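Local coordinates for protein aminotransferase (Neisseria meningitidis Z2491, PDB 3JTX) that probably transfers amino groups between amino acids and 2-oxo acids, using pyridoxal phosphate held as a Schiff base on a lysine, at residues V33-G38 and A349-L354; E192-Q197 and Q235-F240; R343-K348 and E389-L394. All blocks are in the same frame, centred on the assembly; numbering follows the deposited sequence. Where two conformers were deposited one is given.

Contact 1: V33-G38 and A349-L354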
loop_
_atom_site.group_PDB
_atom_site.type_symbol
_atom_site.label_atom_id
_atom_site.label_comp_id
_atom_site.label_asym_id
_atom_site.label_seq_id
_atom_site.Cartn_x
_atom_site.Cartn_y
_atom_site.Cartn_z
ATOM N N VAL A 33 -10.530 4.806 -30.975
ATOM C CA VAL A 33 -10.665 6.037 -30.190
ATOM C C VAL A 33 -11.100 5.650 -28.760
ATOM O O VAL A 33 -12.269 5.301 -28.532
ATOM C CB VAL A 33 -11.687 7.012 -30.817
ATOM C CG1 VAL A 33 -11.674 8.343 -30.082
ATOM C CG2 VAL A 33 -11.398 7.259 -32.313
ATOM N N PRO A 34 -10.158 5.680 -27.811
ATOM C CA PRO A 34 -10.452 5.139 -26.486
ATOM C C PRO A 34 -11.155 6.156 -25.602
ATOM O O PRO A 34 -10.497 6.964 -24.943
ATOM C CB PRO A 34 -9.065 4.792 -25.937
ATOM C CG PRO A 34 -8.179 5.831 -26.533
ATOM C CD PRO A 34 -8.725 6.023 -27.950
ATOM N N LEU A 35 -12.484 6.136 -25.604
ATOM C CA LEU A 35 -13.255 7.022 -24.713
ATOM C C LEU A 35 -13.869 6.251 -23.549
ATOM O O LEU A 35 -14.651 6.804 -22.756
ATOM C CB LEU A 35 -14.347 7.754 -25.486
ATOM C CG LEU A 35 -13.934 8.480 -26.778
ATOM C CD1 LEU A 35 -15.154 9.083 -27.423
ATOM C CD2 LEU A 35 -12.857 9.553 -26.551
ATOM N N HIS A 36 -13.486 4.984 -23.432
ATOM C CA HIS A 36 -14.066 4.066 -22.462
ATOM C C HIS A 36 -13.329 3.971 -21.120
ATOM O O HIS A 36 -13.871 3.394 -20.181
ATOM C CB HIS A 36 -14.172 2.651 -23.064
ATOM C CG HIS A 36 -12.852 2.049 -23.448
ATOM N ND1 HIS A 36 -11.896 2.738 -24.171
ATOM C CD2 HIS A 36 -12.342 0.810 -23.238
ATOM C CE1 HIS A 36 -10.850 1.955 -24.367
ATOM N NE2 HIS A 36 -11.099 0.776 -23.824
ATOM N N ILE A 37 -12.109 4.498 -21.031
ATOM C CA ILE A 37 -11.255 4.282 -19.846
ATOM C C ILE A 37 -11.260 5.506 -18.922
ATOM O O ILE A 37 -11.210 6.621 -19.378
ATOM C CB ILE A 37 -9.790 3.917 -20.234
ATOM C CG1 ILE A 37 -9.759 2.672 -21.125
ATOM C CG2 ILE A 37 -8.944 3.626 -18.957
ATOM C CD1 ILE A 37 -8.361 2.325 -21.709
ATOM N N GLY A 38 -11.350 5.293 -17.619
ATOM C CA GLY A 38 -11.502 6.405 -16.674
ATOM C C GLY A 38 -10.172 6.841 -16.075
ATOM O O GLY A 38 -9.998 6.794 -14.857
ATOM N N ALA A 349 -16.988 3.086 -36.499
ATOM C CA ALA A 349 -16.055 4.225 -36.332
ATOM C C ALA A 349 -14.827 3.944 -35.476
ATOM O O ALA A 349 -14.014 4.844 -35.236
ATOM C CB ALA A 349 -16.809 5.422 -35.774
ATOM N N ALA A 350 -14.680 2.701 -35.018
ATOM C CA ALA A 350 -13.616 2.325 -34.098
ATOM C C ALA A 350 -13.669 3.123 -32.807
ATOM O O ALA A 350 -12.651 3.275 -32.142
ATOM C CB ALA A 350 -12.209 2.464 -34.775
ATOM N N ILE A 351 -14.839 3.655 -32.447
ATOM C CA ILE A 351 -14.940 4.470 -31.230
ATOM C C ILE A 351 -15.327 3.574 -30.060
ATOM O O ILE A 351 -16.311 2.838 -30.135
ATOM C CB ILE A 351 -15.959 5.633 -31.369
ATOM C CG1 ILE A 351 -15.524 6.647 -32.450
ATOM C CG2 ILE A 351 -16.136 6.342 -30.001
ATOM C CD1 ILE A 351 -16.651 7.632 -32.881
ATOM N N GLN A 352 -14.567 3.665 -28.974
ATOM C CA GLN A 352 -14.789 2.883 -27.766
ATOM C C GLN A 352 -15.458 3.734 -26.653
ATOM O O GLN A 352 -14.850 4.673 -26.108
ATOM C CB GLN A 352 -13.457 2.318 -27.261
ATOM C CG GLN A 352 -12.718 1.410 -28.256
ATOM C CD GLN A 352 -11.290 1.091 -27.807
ATOM O OE1 GLN A 352 -10.414 1.953 -27.823
ATOM N NE2 GLN A 352 -11.064 -0.144 -27.399
ATOM N N VAL A 353 -16.708 3.404 -26.341
ATOM C CA VAL A 353 -17.407 3.964 -25.172
ATOM C C VAL A 353 -17.830 2.828 -24.249
ATOM O O VAL A 353 -17.885 1.680 -24.670
ATOM C CB VAL A 353 -18.633 4.833 -25.563
ATOM C CG1 VAL A 353 -18.203 5.952 -26.509
ATOM C CG2 VAL A 353 -19.759 3.992 -26.182
ATOM N N LEU A 354 -18.124 3.144 -22.991
ATOM C CA LEU A 354 -18.419 2.106 -21.984
ATOM C C LEU A 354 -19.928 1.958 -21.737
ATOM O O LEU A 354 -20.562 2.903 -21.237
ATOM C CB LEU A 354 -17.723 2.450 -20.668
ATOM C CG LEU A 354 -17.630 1.303 -19.648
ATOM C CD1 LEU A 354 -16.808 0.136 -20.202
ATOM C CD2 LEU A 354 -17.035 1.785 -18.336
#
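V33 and P34 run parallel to I351 and Q352 as a short two-stranded ladder, the directions of the touching parts differing by 12°. V33 straddles I351: V33 N donates to A350 O (2.9 Å), and Q352 N to V33 O (2.9 Å). The next bond, L35 N to Q352 O, is shorter (2.8 Å) but more bent, 131° at the hydrogen. The side chains of V33 and I351 lie next to each other on one face, and L35 joins them there, its CD1 3.9 Å from I351 CG2; T383, A387, D390 and I391 of helix 381-394 lie against this group.

On the face of P34 and Q352, the imidazole of H36 is sandwiched. Its CG sits between backbone N and carbonyl carbon (chi1 61°). Q352 CB lies over one ring face, 3.9 Å from the centroid, a CH-pi contact. I37 CG1 lies over the centre of the opposite face. Q352 OE1 approaches H36 CE1 and P34 CA, each at 3.5 Å. H36 ND1 is buried and finds no polar partner in the model.

Beyond the ladder H36 O accepts a bond from R374, and G38 N donates to a sulfonate oxygen of a MES, probably from the crystallisation liquor. The arrangement is consistent with fold type I aminotransferases, where the N-terminal segment runs past the small domain into the probable substrate-carboxylate site.

Contact 2: E192-Q197 and Q235-F240; sequences EVFDLQ and QKLLMF
Q197 holds CG anti to its backbone N (chi1 -173°), and the chain stays extended beyond it (chi2 177°), reaching from helix 187-200 to the start of strand 237-242. In F194, CG is turned beside the backbone N instead, and the ring arrives with its CE1 edge 3.6 Å from L237 CD2, the methyl lying near the ring plane. The side chains cross at about a right angle.

The Q197 amide is shared. NE2 gives a weak, bent bond to K236 O (2.9 Å, 129° at the hydrogen), while its stronger partner is F202 O; OE1 is held by R232 NH2. Gripped at both ends, the amide is fixed in rotation, with OE1 3.7 Å from L237 CD2 and NE2 3.4 Å from K236 CB. Beyond CB the extended K236 chain leads away from the Q197 amide, past the C-terminal end of the helix, where NZ bonds to G201 O.

Strand 203-207, next after the helix and parallel to strand 237-242, completes the packing: F194, Q197 and L237 all touch I204, and the backbone of K236 bonds to it. The helix packs on one face of the large mixed sheet, whereas L238 and F240 turn to helix 100-111.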
loop_
_atom_site.group_PDB
_atom_site.type_symbol
_atom_site.label_atom_id
_atom_site.label_comp_id
_atom_site.label_asym_id
_atom_site.label_seq_id
_atom_site.Cartn_x
_atom_site.Cartn_y
_atom_site.Cartn_z
ATOM N N GLU A 192 -29.306 15.719 3.605
ATOM C CA GLU A 192 -30.019 14.450 3.710
ATOM C C GLU A 192 -29.154 13.330 4.297
ATOM O O GLU A 192 -29.594 12.622 5.214
ATOM C CB GLU A 192 -30.573 14.027 2.353
ATOM C CG GLU A 192 -31.536 12.858 2.440
ATOM C CD GLU A 192 -32.269 12.558 1.135
ATOM O OE1 GLU A 192 -31.878 13.075 0.063
ATOM O OE2 GLU A 192 -33.234 11.764 1.198
ATOM N N VAL A 193 -27.935 13.172 3.780
ATOM C CA VAL A 193 -27.087 12.094 4.266
ATOM C C VAL A 193 -26.605 12.383 5.694
ATOM O O VAL A 193 -26.487 11.455 6.499
ATOM C CB VAL A 193 -25.936 11.739 3.287
ATOM C CG1 VAL A 193 -24.861 12.825 3.238
ATOM C CG2 VAL A 193 -25.343 10.365 3.659
ATOM N N PHE A 194 -26.387 13.657 6.025
ATOM C CA PHE A 194 -26.024 14.031 7.382
ATOM C C PHE A 194 -27.154 13.685 8.368
ATOM O O PHE A 194 -26.894 13.190 9.467
ATOM C CB PHE A 194 -25.670 15.525 7.483
ATOM C CG PHE A 194 -24.342 15.909 6.846
ATOM C CD1 PHE A 194 -23.253 15.038 6.824
ATOM C CD2 PHE A 194 -24.167 17.184 6.318
ATOM C CE1 PHE A 194 -22.057 15.418 6.262
ATOM C CE2 PHE A 194 -22.968 17.559 5.749
ATOM C CZ PHE A 194 -21.920 16.694 5.721
ATOM N N ASP A 195 -28.397 13.958 7.986
ATOM C CA ASP A 195 -29.528 13.625 8.837
ATOM C C ASP A 195 -29.624 12.098 9.025
ATOM O O ASP A 195 -29.881 11.626 10.135
ATOM C CB ASP A 195 -30.826 14.212 8.280
ATOM C CG ASP A 195 -30.896 15.761 8.412
ATOM O OD1 ASP A 195 -30.203 16.348 9.258
ATOM O OD2 ASP A 195 -31.654 16.398 7.669
ATOM N N LEU A 196 -29.406 11.334 7.956
ATOM C CA LEU A 196 -29.347 9.869 8.067
ATOM C C LEU A 196 -28.213 9.418 8.998
ATOM O O LEU A 196 -28.385 8.504 9.811
ATOM C CB LEU A 196 -29.230 9.215 6.683
ATOM C CG LEU A 196 -30.534 9.149 5.872
ATOM C CD1 LEU A 196 -30.233 8.922 4.423
ATOM C CD2 LEU A 196 -31.477 8.064 6.413
ATOM N N GLN A 197 -27.063 10.084 8.913
ATOM C CA GLN A 197 -25.961 9.811 9.830
ATOM C C GLN A 197 -26.361 10.049 11.290
ATOM O O GLN A 197 -26.029 9.243 12.168
ATOM C CB GLN A 197 -24.724 10.640 9.470
ATOM C CG GLN A 197 -23.483 10.278 10.281
ATOM C CD GLN A 197 -22.261 11.066 9.852
ATOM O OE1 GLN A 197 -22.292 12.300 9.852
ATOM N NE2 GLN A 197 -21.189 10.362 9.445
ATOM N N GLN A 235 -17.277 14.988 12.834
ATOM C CA GLN A 235 -17.357 13.667 13.459
ATOM C C GLN A 235 -17.876 12.644 12.444
ATOM O O GLN A 235 -18.898 12.882 11.775
ATOM C CB GLN A 235 -18.272 13.688 14.694
ATOM C CG GLN A 235 -18.201 12.408 15.525
ATOM C CD GLN A 235 -19.099 12.435 16.742
ATOM O OE1 GLN A 235 -18.626 12.429 17.871
ATOM N NE2 GLN A 235 -20.397 12.458 16.518
ATOM N N LYS A 236 -17.179 11.512 12.337
ATOM C CA LYS A 236 -17.539 10.415 11.440
ATOM C C LYS A 236 -17.567 10.810 9.944
ATOM O O LYS A 236 -18.294 10.197 9.155
ATOM C CB LYS A 236 -18.865 9.789 11.868
ATOM C CG LYS A 236 -18.814 9.085 13.241
ATOM C CD LYS A 236 -20.094 8.306 13.518
ATOM C CE LYS A 236 -19.960 7.505 14.816
ATOM N NZ LYS A 236 -21.250 6.873 15.212
ATOM N N LEU A 237 -16.796 11.837 9.580
ATOM C CA LEU A 237 -16.630 12.286 8.187
ATOM C C LEU A 237 -15.180 12.161 7.777
ATOM O O LEU A 237 -14.300 12.595 8.506
ATOM C CB LEU A 237 -17.004 13.761 8.018
ATOM C CG LEU A 237 -18.391 14.243 8.403
ATOM C CD1 LEU A 237 -18.528 15.729 8.017
ATOM C CD2 LEU A 237 -19.464 13.392 7.712
ATOM N N LEU A 238 -14.938 11.578 6.608
ATOM C CA LEU A 238 -13.612 11.520 6.027
ATOM C C LEU A 238 -13.724 11.796 4.533
ATOM O O LEU A 238 -14.539 11.185 3.853
ATOM C CB LEU A 238 -12.988 10.152 6.229
ATOM C CG LEU A 238 -12.559 9.756 7.649
ATOM C CD1 LEU A 238 -12.153 8.279 7.620
ATOM C CD2 LEU A 238 -11.414 10.652 8.192
HETATM N N MSE A 239 -12.913 12.728 4.035
HETATM C CA MSE A 239 -12.769 12.919 2.606
HETATM C C MSE A 239 -11.517 12.189 2.124
HETATM O O MSE A 239 -10.500 12.156 2.814
HETATM C CB MSE A 239 -12.665 14.410 2.278
HETATM C CG MSE A 239 -11.357 15.014 2.697
HETATM SE SE MSE A 239 -11.016 16.823 2.080
HETATM C CE MSE A 239 -10.765 16.662 0.294
ATOM N N PHE A 240 -11.602 11.605 0.934
ATOM C CA PHE A 240 -10.494 10.914 0.302
ATOM C C PHE A 240 -10.211 11.643 -0.998
ATOM O O PHE A 240 -11.127 11.864 -1.817
ATOM C CB PHE A 240 -10.886 9.458 0.002
ATOM C CG PHE A 240 -11.051 8.628 1.205
ATOM C CD1 PHE A 240 -12.207 8.708 1.979
ATOM C CD2 PHE A 240 -10.044 7.748 1.592
ATOM C CE1 PHE A 240 -12.358 7.952 3.091
ATOM C CE2 PHE A 240 -10.193 6.969 2.728
ATOM C CZ PHE A 240 -11.354 7.070 3.485
#

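Contact 3: R343-K348 and E389-L394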
loop_
_atom_site.group_PDB
_atom_site.type_symbol
_atom_site.label_atom_id
_atom_site.label_comp_id
_atom_site.label_asym_id
_atom_site.label_seq_id
_atom_site.Cartn_x
_atom_site.Cartn_y
_atom_site.Cartn_z
ATOM N N ARG A 343 -21.547 -1.160 -29.494
ATOM C CA ARG A 343 -21.234 -2.069 -30.595
ATOM C C ARG A 343 -21.254 -1.347 -31.942
ATOM O O ARG A 343 -20.379 -1.572 -32.774
ATOM C CB ARG A 343 -22.189 -3.259 -30.608
ATOM C CG ARG A 343 -21.823 -4.286 -29.555
ATOM C CD ARG A 343 -22.834 -5.404 -29.471
ATOM N NE ARG A 343 -22.356 -6.440 -28.564
ATOM C CZ ARG A 343 -23.107 -7.390 -28.016
ATOM N NH1 ARG A 343 -24.414 -7.458 -28.234
ATOM N NH2 ARG A 343 -22.531 -8.262 -27.211
ATOM N N ASN A 344 -22.227 -0.473 -32.144
ATOM C CA ASN A 344 -22.329 0.280 -33.414
ATOM C C ASN A 344 -21.182 1.290 -33.591
ATOM O O ASN A 344 -20.597 1.411 -34.684
ATOM C CB ASN A 344 -23.697 0.964 -33.499
ATOM C CG ASN A 344 -23.992 1.544 -34.870
ATOM O OD1 ASN A 344 -23.685 0.938 -35.895
ATOM N ND2 ASN A 344 -24.602 2.727 -34.895
ATOM N N LEU A 345 -20.827 1.989 -32.522
ATOM C CA LEU A 345 -19.730 2.958 -32.583
ATOM C C LEU A 345 -18.401 2.284 -32.886
ATOM O O LEU A 345 -17.559 2.855 -33.586
ATOM C CB LEU A 345 -19.613 3.757 -31.278
ATOM C CG LEU A 345 -20.750 4.738 -30.949
ATOM C CD1 LEU A 345 -20.274 5.731 -29.881
ATOM C CD2 LEU A 345 -21.274 5.443 -32.151
ATOM N N TRP A 346 -18.214 1.078 -32.339
ATOM C CA TRP A 346 -16.991 0.308 -32.572
ATOM C C TRP A 346 -16.928 -0.212 -33.998
ATOM O O TRP A 346 -15.913 -0.026 -34.683
ATOM C CB TRP A 346 -16.876 -0.844 -31.569
ATOM C CG TRP A 346 -15.732 -1.745 -31.844
ATOM C CD1 TRP A 346 -15.797 -3.048 -32.269
ATOM C CD2 TRP A 346 -14.347 -1.431 -31.724
ATOM N NE1 TRP A 346 -14.533 -3.560 -32.405
ATOM C CE2 TRP A 346 -13.624 -2.596 -32.068
ATOM C CE3 TRP A 346 -13.643 -0.280 -31.353
ATOM C CZ2 TRP A 346 -12.231 -2.637 -32.076
ATOM C CZ3 TRP A 346 -12.257 -0.324 -31.344
ATOM C CH2 TRP A 346 -11.562 -1.497 -31.713
ATOM N N GLN A 347 -18.012 -0.846 -34.447
ATOM C CA GLN A 347 -18.049 -1.445 -35.776
ATOM C C GLN A 347 -17.972 -0.396 -36.878
ATOM O O GLN A 347 -17.367 -0.646 -37.916
ATOM C CB GLN A 347 -19.321 -2.285 -35.971
ATOM C CG GLN A 347 -19.373 -3.026 -37.332
ATOM C CD GLN A 347 -20.703 -3.731 -37.579
ATOM O OE1 GLN A 347 -21.596 -3.709 -36.734
ATOM N NE2 GLN A 347 -20.832 -4.360 -38.734
ATOM N N LYS A 348 -18.601 0.762 -36.671
ATOM C CA LYS A 348 -18.674 1.781 -37.729
ATOM C C LYS A 348 -17.546 2.816 -37.680
ATOM O O LYS A 348 -17.214 3.384 -38.707
ATOM C CB LYS A 348 -19.999 2.537 -37.680
ATOM C CG LYS A 348 -21.244 1.686 -37.819
ATOM C CD LYS A 348 -21.484 1.236 -39.234
ATOM C CE LYS A 348 -22.752 0.382 -39.345
ATOM N NZ LYS A 348 -23.930 0.892 -38.551
ATOM N N GLU A 389 -18.562 14.355 -33.685
ATOM C CA GLU A 389 -19.116 14.484 -35.033
ATOM C C GLU A 389 -19.471 13.132 -35.645
ATOM O O GLU A 389 -20.535 12.971 -36.225
ATOM C CB GLU A 389 -18.127 15.225 -35.933
ATOM C CG GLU A 389 -18.018 16.707 -35.608
ATOM C CD GLU A 389 -16.858 17.392 -36.312
ATOM O OE1 GLU A 389 -16.011 16.691 -36.920
ATOM O OE2 GLU A 389 -16.789 18.640 -36.255
ATOM N N ASP A 390 -18.582 12.158 -35.496
ATOM C CA ASP A 390 -18.813 10.825 -36.034
ATOM C C ASP A 390 -19.975 10.132 -35.323
ATOM O O ASP A 390 -20.787 9.478 -35.974
ATOM C CB ASP A 390 -17.530 9.979 -35.965
ATOM C CG ASP A 390 -16.426 10.495 -36.914
ATOM O OD1 ASP A 390 -16.737 11.279 -37.833
ATOM O OD2 ASP A 390 -15.253 10.130 -36.735
ATOM N N ILE A 391 -20.069 10.283 -33.999
ATOM C CA ILE A 391 -21.183 9.692 -33.253
ATOM C C ILE A 391 -22.526 10.284 -33.750
ATOM O O ILE A 391 -23.474 9.549 -34.033
ATOM C CB ILE A 391 -21.024 9.874 -31.717
ATOM C CG1 ILE A 391 -19.831 9.060 -31.203
ATOM C CG2 ILE A 391 -22.295 9.440 -30.968
ATOM C CD1 ILE A 391 -19.325 9.452 -29.805
ATOM N N VAL A 392 -22.587 11.610 -33.865
ATOM C CA VAL A 392 -23.803 12.299 -34.304
ATOM C C VAL A 392 -24.266 11.831 -35.683
ATOM O O VAL A 392 -25.466 11.584 -35.885
ATOM C CB VAL A 392 -23.633 13.851 -34.272
ATOM C CG1 VAL A 392 -24.711 14.552 -35.117
ATOM C CG2 VAL A 392 -23.642 14.362 -32.832
ATOM N N SER A 393 -23.344 11.681 -36.630
ATOM C CA SER A 393 -23.765 11.289 -37.983
ATOM C C SER A 393 -24.316 9.860 -38.027
ATOM O O SER A 393 -25.136 9.556 -38.882
ATOM C CB SER A 393 -22.653 11.483 -39.021
ATOM O OG SER A 393 -21.513 10.729 -38.685
ATOM N N LEU A 394 -23.890 8.997 -37.109
ATOM C CA LEU A 394 -24.452 7.641 -37.011
ATOM C C LEU A 394 -25.850 7.613 -36.381
ATOM O O LEU A 394 -26.589 6.630 -36.558
ATOM C CB LEU A 394 -23.534 6.725 -36.204
ATOM C CG LEU A 394 -22.162 6.410 -36.795
ATOM C CD1 LEU A 394 -21.265 5.773 -35.711
ATOM C CD2 LEU A 394 -22.289 5.513 -38.030
HETATM O O HOH W 1 -25.789 4.083 -37.240
#
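N344, L345 and K348 of helix 338-349 meet I391 and L394 of helix 381-394 where two helices of the C-terminal part, the small domain of the fold type I aminotransferases, cross. The short axes pass 10.8 Å apart with their directions at 110°, which confines the contact to a compact patch. R343, at the start, turns instead to the N-terminal region, where its NE bonds to A20 O.

N344 comes next and faces L394 with its amide. ND2 donates to a water at 3.0 Å, and that water donates in turn to L394 O at 2.8 Å, so a single solvent molecule bridges the helices. ND2 also bonds to the hydroxyl of Y395, just past the second segment.

L345 carries the apolar centre. CD1 touches I391 CG1 at 3.6 Å, the two side chains crossing at about a right angle, and CD2 meets chiefly L394, whose CD1 is also at 3.6 Å.

W346 lies on the other side, bonding through NE1 to I24 O. K348, one turn beyond N344 and exposed to solvent, borders the patch: its CB packs on L394 CD2 at 3.8 Å. The K348 chain bends at chi2 and again at chi4 (42°), which turns NZ back to N344, where it donates to OD1 at 2.7 Å, in the carbonyl plane and on a lone pair.

In the fold
Contacts 1 and 3 adjoin, their centres 11 Å apart, and helix 338-349 is followed, after A350, by strand 351-352. I351 N lies 3.1 Å from L345 O, probably hydrogen-bonded, while I351 CD1 packs on I391 CG1 at 3.9 Å, so one strand residue joins both helices of contact 3. Contact 1 extends from there to the bound MES, which may mark the substrate pocket and lies about 5 Å from the side chain of L354. Contact 2 lies on the opposite side of the chain's centre, in the large domain, its centre 35 Å from that of contact 1 and 42 Å from that of contact 3. Its strand 237-242 ends shortly before K245, which carries the cofactor.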